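Local structure of alpha-L-rhamnosidase (4XHC) at residues Y304-V309 with G373-C378; W355-D360 with A369-V374; Y377-A382 with Q399-L404. The protein hydrolyses terminal, non-reducing alpha-L-rhamnose residues of alpha-L-rhamnosides as a family GH78 glycosidase. One frame throughout, in Å; residues are numbered along the deposited sequence.

How the contacts relate
All three contacts meet on helix 368-389 in the helical domain expected to be the (alpha/alpha)6 barrel of this glycosidase. Along the chain come 304-309, 355-360, then 369-374, 373-378 and 377-382, overlapping on that helix, and 399-404; contact 2 closes before contact 3 opens. Contact 2 ties the helix start to the loop before it, contact 1 joins its second and third turns to helix 302-319, and contact 3 pairs its middle with helix 391-412. Between centres, contact 1 lies about 9 Å from contact 2 and 10 Å from contact 3. Contacts 1 and 2 both reach the bound rhamnose, where Tyr-304 packs on Phe-358; contact 3 does not touch the sugar.

Contact 1 of 3, residues Y304-V309 with G373-C378; sequences YSLFFV and GVLIYC. With RAM (alpha-L-rhamnopyranose), chain C.
In the (alpha/alpha)6 barrel expected of GH78 catalytic domains, two helices run side by side where Leu-306, Phe-307 and Val-309 of helix 302-319 meet Val-374, Leu-375 and Cys-378 of helix 368-389. The axes of segments 304-309 and 373-378 are 9.4 Å apart and nearly parallel, at 18°, and the interface is buried and almost entirely apolar. Leu-306 sits in the middle of it. Its CB lies 3.9 Å from SG of Cys-378, whereas its CD1 and CD2 branches turn to Leu-375, roughly at right angles to that contact, with CD1 4.1 Å from CD1 of that leucine. The Leu-375 side chain starts away from the neighbouring helix, and its CD1 branch comes back to make this touch.

Phe-307 brings its ring to Val-374 and Cys-378. The ring crosses the Val-374 side chain at about a right angle, CE1 lying 3.9 Å from CG1, the branch that Val-374 holds anti to its own backbone N (chi1 169°). Cys-378 SG stands obliquely beside the same ring, 5.1 Å from the centroid of Phe-307 and 69° off the ring normal, a sulfur-aromatic contact. Further along, Val-309 CG1 rests 3.7 Å from the backbone O of Cys-378. Beyond the interface, Arg-251 of helix 247-259 makes a cation-pi contact with Phe-307, and Ala-339 of helix 322-340 packs on Leu-306.

Tyr-304 heads away from helix 368-389 and into the rhamnose pocket. There the sugar meets the edge of its ring, in plane, and the phenol OH of Tyr-304 donates a 2.6 Å hydrogen bond to O4 of the rhamnose.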
loop_
_atom_site.group_PDB
_atom_site.type_symbol
_atom_site.label_atom_id
_atom_site.label_comp_id
_atom_site.label_asym_id
_atom_site.label_seq_id
_atom_site.Cartn_x
_atom_site.Cartn_y
_atom_site.Cartn_z
ATOM N N TYR A 304 0.791 -6.936 37.502
ATOM C CA TYR A 304 1.068 -7.949 36.483
ATOM C C TYR A 304 2.244 -8.853 36.855
ATOM O O TYR A 304 2.222 -10.051 36.569
ATOM C CB TYR A 304 1.314 -7.286 35.122
ATOM C CG TYR A 304 0.055 -6.871 34.393
ATOM C CD1 TYR A 304 -1.118 -6.588 35.087
ATOM C CD2 TYR A 304 0.046 -6.732 33.014
ATOM C CE1 TYR A 304 -2.263 -6.214 34.427
ATOM C CE2 TYR A 304 -1.101 -6.340 32.353
ATOM C CZ TYR A 304 -2.246 -6.083 33.069
ATOM O OH TYR A 304 -3.403 -5.703 32.436
ATOM N N SER A 305 3.259 -8.288 37.499
ATOM C CA SER A 305 4.370 -9.090 38.011
ATOM C C SER A 305 3.880 -10.112 39.038
ATOM O O SER A 305 4.153 -11.297 38.918
ATOM C CB SER A 305 5.457 -8.199 38.628
ATOM O OG SER A 305 6.256 -8.938 39.530
ATOM N N LEU A 306 3.139 -9.639 40.033
ATOM C CA LEU A 306 2.581 -10.523 41.054
ATOM C C LEU A 306 1.634 -11.580 40.489
ATOM O O LEU A 306 1.499 -12.650 41.070
ATOM C CB LEU A 306 1.844 -9.716 42.117
ATOM C CG LEU A 306 2.745 -8.978 43.098
ATOM C CD1 LEU A 306 1.999 -7.828 43.756
ATOM C CD2 LEU A 306 3.307 -9.936 44.142
ATOM N N PHE A 307 0.976 -11.282 39.369
ATOM C CA PHE A 307 0.040 -12.225 38.773
ATOM C C PHE A 307 0.735 -13.453 38.204
ATOM O O PHE A 307 0.089 -14.479 38.003
ATOM C CB PHE A 307 -0.824 -11.575 37.682
ATOM C CG PHE A 307 -1.860 -10.600 38.195
ATOM C CD1 PHE A 307 -2.495 -10.785 39.411
ATOM C CD2 PHE A 307 -2.232 -9.515 37.417
ATOM C CE1 PHE A 307 -3.446 -9.881 39.857
ATOM C CE2 PHE A 307 -3.192 -8.613 37.851
ATOM C CZ PHE A 307 -3.797 -8.795 39.075
ATOM N N PHE A 308 2.037 -13.366 37.965
ATOM C CA PHE A 308 2.799 -14.554 37.614
ATOM C C PHE A 308 2.554 -15.666 38.636
ATOM O O PHE A 308 2.413 -16.841 38.275
ATOM C CB PHE A 308 4.293 -14.242 37.536
ATOM C CG PHE A 308 5.116 -15.370 36.982
ATOM C CD1 PHE A 308 5.321 -15.487 35.615
ATOM C CD2 PHE A 308 5.674 -16.325 37.825
ATOM C CE1 PHE A 308 6.075 -16.531 35.101
ATOM C CE2 PHE A 308 6.425 -17.370 37.316
ATOM C CZ PHE A 308 6.628 -17.472 35.954
ATOM N N VAL A 309 2.476 -15.294 39.910
ATOM C CA VAL A 309 2.251 -16.269 40.964
ATOM C C VAL A 309 0.894 -16.935 40.800
ATOM O O VAL A 309 0.795 -18.166 40.903
ATOM C CB VAL A 309 2.307 -15.639 42.368
ATOM C CG1 VAL A 309 2.039 -16.690 43.440
ATOM C CG2 VAL A 309 3.650 -14.965 42.600
ATOM N N GLY A 373 -4.383 -4.878 48.050
ATOM C CA GLY A 373 -5.199 -6.074 47.910
ATOM C C GLY A 373 -4.591 -7.087 46.957
ATOM O O GLY A 373 -4.663 -8.290 47.185
ATOM N N VAL A 374 -3.985 -6.615 45.880
ATOM C CA VAL A 374 -3.376 -7.534 44.931
ATOM C C VAL A 374 -2.185 -8.237 45.579
ATOM O O VAL A 374 -1.979 -9.431 45.383
ATOM C CB VAL A 374 -2.975 -6.817 43.626
ATOM C CG1 VAL A 374 -2.098 -7.710 42.756
ATOM C CG2 VAL A 374 -4.224 -6.401 42.856
ATOM N N LEU A 375 -1.420 -7.499 46.365
ATOM C CA LEU A 375 -0.280 -8.066 47.062
ATOM C C LEU A 375 -0.716 -9.177 48.010
ATOM O O LEU A 375 -0.137 -10.261 48.018
ATOM C CB LEU A 375 0.459 -6.969 47.840
ATOM C CG LEU A 375 1.655 -7.421 48.674
ATOM C CD1 LEU A 375 2.659 -8.162 47.805
ATOM C CD2 LEU A 375 2.296 -6.221 49.346
ATOM N N ILE A 376 -1.737 -8.897 48.811
ATOM C CA ILE A 376 -2.247 -9.865 49.784
ATOM C C ILE A 376 -2.854 -11.086 49.088
ATOM O O ILE A 376 -2.703 -12.211 49.549
ATOM C CB ILE A 376 -3.299 -9.216 50.706
ATOM C CG1 ILE A 376 -2.634 -8.161 51.592
ATOM C CG2 ILE A 376 -3.989 -10.269 51.567
ATOM C CD1 ILE A 376 -3.611 -7.254 52.306
ATOM N N TYR A 377 -3.543 -10.849 47.978
ATOM C CA TYR A 377 -4.137 -11.924 47.185
ATOM C C TYR A 377 -3.066 -12.872 46.651
ATOM O O TYR A 377 -3.217 -14.095 46.725
ATOM C CB TYR A 377 -4.940 -11.329 46.014
ATOM C CG TYR A 377 -5.667 -12.351 45.172
ATOM C CD1 TYR A 377 -5.054 -12.928 44.074
ATOM C CD2 TYR A 377 -6.975 -12.734 45.472
ATOM C CE1 TYR A 377 -5.712 -13.870 43.305
ATOM C CE2 TYR A 377 -7.642 -13.668 44.709
ATOM C CZ TYR A 377 -7.004 -14.233 43.626
ATOM O OH TYR A 377 -7.641 -15.166 42.851
ATOM N N CYS A 378 -1.984 -12.300 46.122
ATOM C CA CYS A 378 -0.932 -13.089 45.476
ATOM C C CYS A 378 0.049 -13.707 46.484
ATOM O O CYS A 378 0.557 -14.811 46.282
ATOM C CB CYS A 378 -0.225 -12.254 44.400
ATOM S SG CYS A 378 -1.267 -11.911 42.939
HETATM C C1 RAM C . -3.570 -2.160 27.302
HETATM C C2 RAM C . -4.439 -3.340 26.912
HETATM C C3 RAM C . -3.987 -4.598 27.629
HETATM C C4 RAM C . -3.660 -4.261 29.074
HETATM C C5 RAM C . -2.433 -3.365 29.099
HETATM C C6 RAM C . -2.427 -2.392 30.251
HETATM O O1 RAM C . -3.313 -1.426 26.170
HETATM O O2 RAM C . -5.758 -3.022 27.326
HETATM O O3 RAM C . -5.005 -5.600 27.585
HETATM O O4 RAM C . -3.383 -5.440 29.807
HETATM O O5 RAM C . -2.346 -2.602 27.876
#

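Contact 2 of 3, residues W355-D360 with A369-V374; sequences WWVFID and AAAQGV. With RAM (alpha-L-rhamnopyranose), chain C.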
loop_
_atom_site.group_PDB
_atom_site.type_symbol
_atom_site.label_atom_id
_atom_site.label_comp_id
_atom_site.label_asym_id
_atom_site.label_seq_id
_atom_site.Cartn_x
_atom_site.Cartn_y
_atom_site.Cartn_z
ATOM N N TRP A 355 2.895 5.337 36.470
ATOM C CA TRP A 355 2.041 4.193 36.094
ATOM C C TRP A 355 2.702 2.893 36.558
ATOM O O TRP A 355 3.171 2.079 35.763
ATOM C CB TRP A 355 1.803 4.208 34.578
ATOM C CG TRP A 355 0.691 3.305 34.075
ATOM C CD1 TRP A 355 -0.610 3.283 34.493
ATOM C CD2 TRP A 355 0.790 2.331 33.032
ATOM N NE1 TRP A 355 -1.321 2.332 33.792
ATOM C CE2 TRP A 355 -0.484 1.735 32.889
ATOM C CE3 TRP A 355 1.837 1.893 32.212
ATOM C CZ2 TRP A 355 -0.734 0.729 31.964
ATOM C CZ3 TRP A 355 1.591 0.896 31.297
ATOM C CH2 TRP A 355 0.314 0.324 31.176
ATOM N N TRP A 356 2.722 2.720 37.877
ATOM C CA TRP A 356 3.475 1.653 38.533
ATOM C C TRP A 356 2.670 0.374 38.730
ATOM O O TRP A 356 3.242 -0.688 38.949
ATOM C CB TRP A 356 4.021 2.140 39.878
ATOM C CG TRP A 356 2.982 2.554 40.901
ATOM C CD1 TRP A 356 2.378 3.766 41.007
ATOM C CD2 TRP A 356 2.469 1.755 41.972
ATOM N NE1 TRP A 356 1.499 3.770 42.062
ATOM C CE2 TRP A 356 1.540 2.549 42.678
ATOM C CE3 TRP A 356 2.709 0.442 42.408
ATOM C CZ2 TRP A 356 0.846 2.073 43.795
ATOM C CZ3 TRP A 356 2.016 -0.035 43.511
ATOM C CH2 TRP A 356 1.095 0.781 44.195
ATOM N N VAL A 357 1.350 0.491 38.652
ATOM C CA VAL A 357 0.430 -0.632 38.766
ATOM C C VAL A 357 -0.771 -0.347 37.844
ATOM O O VAL A 357 -1.125 0.811 37.622
ATOM C CB VAL A 357 -0.014 -0.814 40.226
ATOM C CG1 VAL A 357 -0.727 0.421 40.749
ATOM C CG2 VAL A 357 -0.890 -2.050 40.388
ATOM N N PHE A 358 -1.394 -1.385 37.285
ATOM C CA PHE A 358 -2.474 -1.153 36.321
ATOM C C PHE A 358 -3.884 -1.041 36.921
ATOM O O PHE A 358 -4.466 0.035 36.921
ATOM C CB PHE A 358 -2.482 -2.191 35.198
ATOM C CG PHE A 358 -3.665 -2.044 34.295
ATOM C CD1 PHE A 358 -3.844 -0.875 33.571
ATOM C CD2 PHE A 358 -4.632 -3.032 34.217
ATOM C CE1 PHE A 358 -4.947 -0.709 32.760
ATOM C CE2 PHE A 358 -5.746 -2.866 33.403
ATOM C CZ PHE A 358 -5.901 -1.704 32.674
ATOM N N ILE A 359 -4.435 -2.162 37.381
ATOM C CA ILE A 359 -5.774 -2.218 38.002
ATOM C C ILE A 359 -6.961 -2.005 37.056
ATOM O O ILE A 359 -7.829 -2.869 36.980
ATOM C CB ILE A 359 -5.917 -1.246 39.184
ATOM C CG1 ILE A 359 -4.729 -1.382 40.154
ATOM C CG2 ILE A 359 -7.239 -1.473 39.901
ATOM C CD1 ILE A 359 -4.555 -2.748 40.783
ATOM N N ASP A 360 -7.024 -0.866 36.371
ATOM C CA ASP A 360 -8.116 -0.576 35.408
ATOM C C ASP A 360 -7.702 0.590 34.514
ATOM O O ASP A 360 -6.738 1.289 34.805
ATOM C CB ASP A 360 -9.410 -0.228 36.161
ATOM C CG ASP A 360 -10.658 -0.155 35.252
ATOM O OD1 ASP A 360 -10.621 -0.619 34.091
ATOM O OD2 ASP A 360 -11.708 0.356 35.718
ATOM N N ALA A 369 -4.812 1.316 47.506
ATOM C CA ALA A 369 -5.597 0.287 48.209
ATOM C C ALA A 369 -5.768 -0.979 47.369
ATOM O O ALA A 369 -5.647 -2.083 47.879
ATOM C CB ALA A 369 -6.956 0.836 48.617
ATOM N N ALA A 370 -6.067 -0.812 46.083
ATOM C CA ALA A 370 -6.201 -1.947 45.176
ATOM C C ALA A 370 -4.899 -2.724 45.085
ATOM O O ALA A 370 -4.913 -3.943 45.102
ATOM C CB ALA A 370 -6.639 -1.483 43.794
ATOM N N ALA A 371 -3.776 -2.015 44.992
ATOM C CA ALA A 371 -2.459 -2.647 44.974
ATOM C C ALA A 371 -2.169 -3.428 46.266
ATOM O O ALA A 371 -1.609 -4.519 46.223
ATOM C CB ALA A 371 -1.382 -1.602 44.746
ATOM N N GLN A 372 -2.555 -2.874 47.407
ATOM C CA GLN A 372 -2.424 -3.579 48.673
ATOM C C GLN A 372 -3.177 -4.908 48.608
ATOM O O GLN A 372 -2.675 -5.939 49.067
ATOM C CB GLN A 372 -2.966 -2.715 49.815
ATOM C CG GLN A 372 -2.818 -3.316 51.214
ATOM C CD GLN A 372 -1.437 -3.147 51.822
ATOM O OE1 GLN A 372 -0.592 -2.430 51.298
ATOM N NE2 GLN A 372 -1.224 -3.770 52.971
ATOM N N GLY A 373 -4.383 -4.878 48.050
ATOM C CA GLY A 373 -5.199 -6.074 47.910
ATOM C C GLY A 373 -4.591 -7.087 46.957
ATOM O O GLY A 373 -4.663 -8.290 47.185
ATOM N N VAL A 374 -3.985 -6.615 45.880
ATOM C CA VAL A 374 -3.376 -7.534 44.931
ATOM C C VAL A 374 -2.185 -8.237 45.579
ATOM O O VAL A 374 -1.979 -9.431 45.383
ATOM C CB VAL A 374 -2.975 -6.817 43.626
ATOM C CG1 VAL A 374 -2.098 -7.710 42.756
ATOM C CG2 VAL A 374 -4.224 -6.401 42.856
HETATM C C1 RAM C . -3.570 -2.160 27.302
HETATM C C2 RAM C . -4.439 -3.340 26.912
HETATM C C3 RAM C . -3.987 -4.598 27.629
HETATM C C4 RAM C . -3.660 -4.261 29.074
HETATM C C5 RAM C . -2.433 -3.365 29.099
HETATM C C6 RAM C . -2.427 -2.392 30.251
HETATM O O1 RAM C . -3.313 -1.426 26.170
HETATM O O2 RAM C . -5.758 -3.022 27.326
HETATM O O3 RAM C . -5.005 -5.600 27.585
HETATM O O4 RAM C . -3.383 -5.440 29.807
HETATM O O5 RAM C . -2.346 -2.602 27.876
#
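The indole of Trp-356 meets Ala-371 with its six-membered ring, CH2 coming within 3.5 Å of the Ala-371 methyl, CB, and CZ3 lying slightly farther off. One face of this indole is taken by the next residue in the chain, since Val-357 CG1 sits over its centre. Two other aromatic groups of 355-360 turn to the sugar instead. The Phe-358 ring is sandwiched: C6 of the bound rhamnose lies over one face, toward the rim, with Phe-358 CD1 3.9 Å from it, and the backbone N of Asp-360 is centred over the opposite face. Trp-355 approaches the same methyl in the plane of its own ring, CZ2 being 3.9 Å from rhamnose C6. The deoxy carbon, which distinguishes rhamnose from an ordinary hexose, thus lies in a corner formed by the face of Phe-358 and the edge of Trp-355.

Behind these pocket residues, aliphatic groups fasten the loop to the helix. Ile-359 spreads over Ala-370, to whose CB both its CG2 and its CD1 come within 3.9 Å. Its CG1 stands beside the backbone N and anti to the carbonyl carbon (chi1 -49°), and CD1 continues past Ala-370 to lie 4.2 Å from Val-374 CG2. Of the two successive alanines, Ala-370 thus takes Ile-359 while Ala-371 takes Trp-356 and Val-357; their small size probably helps the loop to pass close to the helix. The touching residues are all buried.

The loop itself follows helix 322-340 and leads into helix 368-389, whose first turns it packs on. Asp-303 of helix 302-319 accepts hydrogen bonds from the backbone N of Phe-358 and of Ile-359. Helix 430-438 also packs here, with Ala-431 on Ile-359 and Trp-435 on Val-374.

Contact 3 of 3, residues Y377-A382 with Q399-L404; sequences YCLQRA and QRLQQL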
loop_
_atom_site.group_PDB
_atom_site.type_symbol
_atom_site.label_atom_id
_atom_site.label_comp_id
_atom_site.label_asym_id
_atom_site.label_seq_id
_atom_site.Cartn_x
_atom_site.Cartn_y
_atom_site.Cartn_z
ATOM N N TYR A 377 -3.543 -10.849 47.978
ATOM C CA TYR A 377 -4.137 -11.924 47.185
ATOM C C TYR A 377 -3.066 -12.872 46.651
ATOM O O TYR A 377 -3.217 -14.095 46.725
ATOM C CB TYR A 377 -4.940 -11.329 46.014
ATOM C CG TYR A 377 -5.667 -12.351 45.172
ATOM C CD1 TYR A 377 -5.054 -12.928 44.074
ATOM C CD2 TYR A 377 -6.975 -12.734 45.472
ATOM C CE1 TYR A 377 -5.712 -13.870 43.305
ATOM C CE2 TYR A 377 -7.642 -13.668 44.709
ATOM C CZ TYR A 377 -7.004 -14.233 43.626
ATOM O OH TYR A 377 -7.641 -15.166 42.851
ATOM N N CYS A 378 -1.984 -12.300 46.122
ATOM C CA CYS A 378 -0.932 -13.089 45.476
ATOM C C CYS A 378 0.049 -13.707 46.484
ATOM O O CYS A 378 0.557 -14.811 46.282
ATOM C CB CYS A 378 -0.225 -12.254 44.400
ATOM S SG CYS A 378 -1.267 -11.911 42.939
ATOM N N LEU A 379 0.275 -13.028 47.598
ATOM C CA LEU A 379 1.041 -13.628 48.693
ATOM C C LEU A 379 0.383 -14.917 49.184
ATOM O O LEU A 379 1.054 -15.910 49.414
ATOM C CB LEU A 379 1.183 -12.647 49.844
ATOM C CG LEU A 379 2.091 -13.097 50.974
ATOM C CD1 LEU A 379 3.483 -13.414 50.464
ATOM C CD2 LEU A 379 2.159 -12.017 52.036
ATOM N N GLN A 380 -0.938 -14.905 49.324
ATOM C CA GLN A 380 -1.687 -16.104 49.722
ATOM C C GLN A 380 -1.404 -17.297 48.803
ATOM O O GLN A 380 -1.236 -18.414 49.274
ATOM C CB GLN A 380 -3.192 -15.792 49.746
ATOM C CG GLN A 380 -4.117 -16.937 50.157
ATOM C CD GLN A 380 -3.893 -17.404 51.578
ATOM O OE1 GLN A 380 -4.586 -16.976 52.496
ATOM N NE2 GLN A 380 -2.917 -18.272 51.768
ATOM N N ARG A 381 -1.353 -17.052 47.499
ATOM C CA ARG A 381 -1.055 -18.115 46.544
ATOM C C ARG A 381 0.412 -18.513 46.602
ATOM O O ARG A 381 0.737 -19.682 46.409
ATOM C CB ARG A 381 -1.433 -17.721 45.111
ATOM C CG ARG A 381 -2.888 -17.984 44.754
ATOM C CD ARG A 381 -3.774 -16.855 45.227
ATOM N NE ARG A 381 -5.187 -17.220 45.230
ATOM C CZ ARG A 381 -6.128 -16.572 45.918
ATOM N NH1 ARG A 381 -5.831 -15.512 46.660
ATOM N NH2 ARG A 381 -7.380 -16.988 45.868
ATOM N N ALA A 382 1.294 -17.550 46.858
ATOM C CA ALA A 382 2.709 -17.861 47.081
ATOM C C ALA A 382 2.916 -18.799 48.291
ATOM O O ALA A 382 3.832 -19.613 48.303
ATOM C CB ALA A 382 3.512 -16.581 47.256
ATOM N N GLN A 399 3.221 -15.058 58.396
ATOM C CA GLN A 399 3.317 -13.925 59.323
ATOM C C GLN A 399 3.182 -12.619 58.573
ATOM O O GLN A 399 2.535 -11.691 59.039
ATOM C CB GLN A 399 4.644 -13.926 60.063
ATOM C CG GLN A 399 4.793 -15.093 61.005
ATOM C CD GLN A 399 6.123 -15.081 61.705
ATOM O OE1 GLN A 399 6.282 -14.377 62.694
ATOM N NE2 GLN A 399 7.077 -15.874 61.220
ATOM N N ARG A 400 3.807 -12.560 57.409
ATOM C CA ARG A 400 3.776 -11.372 56.591
ATOM C C ARG A 400 2.368 -11.070 56.073
ATOM O O ARG A 400 1.956 -9.909 56.019
ATOM C CB ARG A 400 4.735 -11.529 55.425
ATOM C CG ARG A 400 5.175 -10.212 54.830
ATOM C CD ARG A 400 6.387 -9.710 55.608
ATOM N NE ARG A 400 7.141 -8.640 54.948
ATOM C CZ ARG A 400 6.727 -7.384 54.774
ATOM N NH1 ARG A 400 5.530 -6.971 55.207
ATOM N NH2 ARG A 400 7.534 -6.529 54.143
ATOM N N LEU A 401 1.639 -12.119 55.695
ATOM C CA LEU A 401 0.243 -11.997 55.270
ATOM C C LEU A 401 -0.592 -11.319 56.356
ATOM O O LEU A 401 -1.418 -10.448 56.074
ATOM C CB LEU A 401 -0.343 -13.378 54.953
ATOM C CG LEU A 401 -1.708 -13.399 54.253
ATOM C CD1 LEU A 401 -1.585 -12.969 52.796
ATOM C CD2 LEU A 401 -2.343 -14.777 54.353
ATOM N N GLN A 402 -0.356 -11.715 57.598
ATOM C CA GLN A 402 -1.081 -11.157 58.723
ATOM C C GLN A 402 -0.782 -9.670 58.920
ATOM O O GLN A 402 -1.694 -8.886 59.184
ATOM C CB GLN A 402 -0.768 -11.930 60.019
ATOM C CG GLN A 402 -1.868 -11.833 61.065
ATOM C CD GLN A 402 -3.262 -11.810 60.434
ATOM O OE1 GLN A 402 -3.886 -10.743 60.303
ATOM N NE2 GLN A 402 -3.737 -12.973 59.994
ATOM N N GLN A 403 0.495 -9.293 58.817
ATOM C CA GLN A 403 0.896 -7.887 58.942
ATOM C C GLN A 403 0.196 -7.037 57.912
ATOM O O GLN A 403 -0.360 -5.998 58.250
ATOM C CB GLN A 403 2.411 -7.743 58.827
ATOM C CG GLN A 403 3.126 -8.246 60.069
ATOM C CD GLN A 403 4.618 -8.356 59.865
ATOM O OE1 GLN A 403 5.200 -7.593 59.084
ATOM N NE2 GLN A 403 5.249 -9.301 60.564
ATOM N N LEU A 404 0.188 -7.502 56.664
ATOM C CA LEU A 404 -0.401 -6.742 55.558
ATOM C C LEU A 404 -1.912 -6.576 55.714
ATOM O O LEU A 404 -2.439 -5.484 55.505
ATOM C CB LEU A 404 -0.097 -7.406 54.213
ATOM C CG LEU A 404 1.366 -7.528 53.788
ATOM C CD1 LEU A 404 1.464 -8.208 52.431
ATOM C CD2 LEU A 404 2.049 -6.170 53.747
#
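Leu-379 and Leu-401 form the centre of an antiparallel helix pair, helix 368-389 packing against helix 391-412, which follows it almost at once in the chain. The axes of the two short segments lie 10.1 Å apart at 166°, as befits a helical hairpin of the (alpha/alpha)6 barrel expected in this family.

Apolar packing carries the contact. The two leucines slide past each other in opposite directions. With CG anti to the backbone N (chi1 -173°), Leu-379 extends CD2 to the backbone of Leu-401. This branch does most of the touching: Leu-379 CD2 is 3.7 Å from the backbone N of Leu-401, 3.9 Å from Leu-401 CD1 and the same distance from Leu-404 CD1. It therefore rests both on the neighbouring backbone and between two side chains one helical turn apart. Tyr-397 of helix 391-412 and Val-336 of helix 322-340 also pack on Leu-379. Ile-376 and Ile-383, on the same helix as Leu-379, also touch Leu-401.

A mixed contact lies toward the more exposed flank. Gln-380, its chain bent at chi2, crosses Leu-401 obliquely and sets its amide OE1 3.6 Å from the CD2 branch.

The polar interactions of 377-382 lie on the side facing helix 302-319. Arg-381 folds back over Tyr-377 in a cation-pi contact, its NH1 lying 3.1 Å above the ring plane and over its centre. Asp-310 of helix 302-319 offers the same guanidinium a long, weak ion pair. The stacked NH1 also donates a fairly straight 3.0 Å hydrogen bond (166° at the hydrogen) to the backbone O of Tyr-377, which lies at the edge of the Arg-381 guanidinium, in its plane.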